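Local coordinates for adapter protein MecA 2 (Bacillus subtilis, PDB 3JTN) that acts as an adaptor that targets unfolded and aggregated proteins, and the competence factor ComK, to the ClpC protease, which its C-terminal domain contacts, at residues Gln6-Ser9 with Phe10-Ile14. Numbering follows the deposited sequence.
Sequences QFHS and FEDII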
loop_
_atom_site.group_PDB
_atom_site.type_symbol
_atom_site.label_atom_id
_atom_site.label_comp_id
_atom_site.label_asym_id
_atom_site.label_seq_id
_atom_site.Cartn_x
_atom_site.Cartn_y
_atom_site.Cartn_z
ATOM N N GLN A 6 -5.041 -4.990 -2.468
ATOM C CA GLN A 6 -5.926 -4.192 -3.287
ATOM C C GLN A 6 -6.837 -3.431 -2.345
ATOM O O GLN A 6 -7.035 -3.828 -1.195
ATOM C CB GLN A 6 -6.723 -5.057 -4.265
ATOM C CG GLN A 6 -7.662 -6.059 -3.646
ATOM C CD GLN A 6 -8.293 -6.956 -4.699
ATOM O OE1 GLN A 6 -8.575 -8.129 -4.448
ATOM N NE2 GLN A 6 -8.494 -6.415 -5.894
ATOM N N PHE A 7 -7.383 -2.329 -2.827
ATOM C CA PHE A 7 -8.178 -1.468 -1.972
ATOM C C PHE A 7 -9.489 -1.094 -2.635
ATOM O O PHE A 7 -9.556 -0.931 -3.852
ATOM C CB PHE A 7 -7.365 -0.241 -1.553
ATOM C CG PHE A 7 -6.221 -0.582 -0.649
ATOM C CD1 PHE A 7 -6.392 -0.600 0.730
ATOM C CD2 PHE A 7 -4.989 -0.940 -1.173
ATOM C CE1 PHE A 7 -5.349 -0.945 1.561
ATOM C CE2 PHE A 7 -3.941 -1.284 -0.345
ATOM C CZ PHE A 7 -4.114 -1.288 1.018
ATOM N N HIS A 8 -10.544 -1.015 -1.834
ATOM C CA HIS A 8 -11.848 -0.694 -2.370
ATOM C C HIS A 8 -11.776 0.681 -3.026
ATOM O O HIS A 8 -12.123 0.842 -4.195
ATOM C CB HIS A 8 -12.901 -0.730 -1.267
ATOM C CG HIS A 8 -14.219 -0.170 -1.688
ATOM N ND1 HIS A 8 -14.957 -0.710 -2.718
ATOM C CD2 HIS A 8 -14.923 0.892 -1.231
ATOM C CE1 HIS A 8 -16.065 -0.007 -2.875
ATOM N NE2 HIS A 8 -16.069 0.969 -1.985
ATOM N N SER A 9 -11.299 1.666 -2.271
ATOM C CA SER A 9 -11.095 3.004 -2.810
ATOM C C SER A 9 -9.764 3.577 -2.356
ATOM O O SER A 9 -9.163 3.082 -1.404
ATOM C CB SER A 9 -12.232 3.938 -2.386
ATOM O OG SER A 9 -12.374 3.948 -0.982
ATOM N N PHE A 10 -9.304 4.623 -3.038
ATOM C CA PHE A 10 -8.054 5.271 -2.666
ATOM C C PHE A 10 -8.121 5.827 -1.241
ATOM O O PHE A 10 -7.098 6.005 -0.584
ATOM C CB PHE A 10 -7.692 6.389 -3.650
ATOM C CG PHE A 10 -6.358 7.019 -3.366
ATOM C CD1 PHE A 10 -5.195 6.457 -3.858
ATOM C CD2 PHE A 10 -6.264 8.146 -2.568
ATOM C CE1 PHE A 10 -3.968 7.019 -3.579
ATOM C CE2 PHE A 10 -5.035 8.712 -2.285
ATOM C CZ PHE A 10 -3.889 8.147 -2.790
ATOM N N GLU A 11 -9.329 6.097 -0.761
ATOM C CA GLU A 11 -9.492 6.583 0.602
ATOM C C GLU A 11 -9.053 5.550 1.642
ATOM O O GLU A 11 -8.553 5.912 2.706
ATOM C CB GLU A 11 -10.933 7.036 0.862
ATOM C CG GLU A 11 -11.219 8.443 0.372
ATOM C CD GLU A 11 -12.647 8.874 0.644
ATOM O OE1 GLU A 11 -13.517 7.993 0.818
ATOM O OE2 GLU A 11 -12.901 10.096 0.682
ATOM N N ASP A 12 -9.241 4.268 1.346
ATOM C CA ASP A 12 -8.803 3.231 2.274
ATOM C C ASP A 12 -7.284 3.260 2.365
ATOM O O ASP A 12 -6.704 2.890 3.384
ATOM C CB ASP A 12 -9.306 1.853 1.836
ATOM C CG ASP A 12 -10.819 1.699 1.996
ATOM O OD1 ASP A 12 -11.337 2.003 3.098
ATOM O OD2 ASP A 12 -11.491 1.267 1.029
ATOM N N ILE A 13 -6.638 3.724 1.298
ATOM C CA ILE A 13 -5.185 3.872 1.310
ATOM C C ILE A 13 -4.817 5.122 2.074
ATOM O O ILE A 13 -3.811 5.146 2.762
ATOM C CB ILE A 13 -4.575 3.905 -0.111
ATOM C CG1 ILE A 13 -4.888 2.604 -0.863
ATOM C CG2 ILE A 13 -3.052 4.083 -0.048
ATOM C CD1 ILE A 13 -4.148 2.483 -2.210
ATOM N N ILE A 14 -5.642 6.164 1.991
ATOM C CA ILE A 14 -5.330 7.381 2.736
ATOM C C ILE A 14 -5.431 7.090 4.221
ATOM O O ILE A 14 -4.551 7.442 5.006
ATOM C CB ILE A 14 -6.236 8.551 2.344
ATOM C CG1 ILE A 14 -5.772 9.143 1.013
ATOM C CG2 ILE A 14 -6.204 9.630 3.418
ATOM C CD1 ILE A 14 -6.810 9.983 0.327
#
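One face of the F7 ring is taken by I13, whose CG1 stands 3.4 Å above the ring plane, offset toward the rim. A CH-pi contact follows from the numbers: I13 CG1 is 3.7 Å from the F7 ring centroid and only 22° off the ring normal. I13 CD1 continues the contact at F7 CD2, 3.7 Å away, and the two side chains cross at about a right angle. D12 CB meets the same ring obliquely, at F7 CD1. The F7 torsion explains the overlap: with CG anti to the carbonyl carbon (chi1 -67°), the ring presents one face to I13 CG1. Replacing F7 with an alanine would probably take away the ring face that I13 CG1 and CD1 pack on and open a gap between strand and helix. The carboxylate of D12 is tilted 45° from the H8 imidazole plane, and its OD2 lies 3.4 Å from H8 CB. That oxygen also accepts two weak bonds from S9, one from the backbone N (3.3 Å) and one from OG (3.5 Å). In return, D12 N donates to S9 O over 3.0 Å, reaching it from above the carbonyl plane. Strand 36-41 adjoins both residues of the CH-pi pair, F7 touching L39 and I13 touching Y37, and I86 of helix 82-87 packs on I13 as well. The weak side-chain-to-backbone bond from S9 N to D12 OD2, paired with D12 N to S9 O, ties the strand-to-helix turn across three residues. The whole forms the turn by which strand 3-7, which lies between strands 61-62 and 36-41, passes into helix 10-22, packing the helix against the antiparallel sheet of this C-terminal MecA domain.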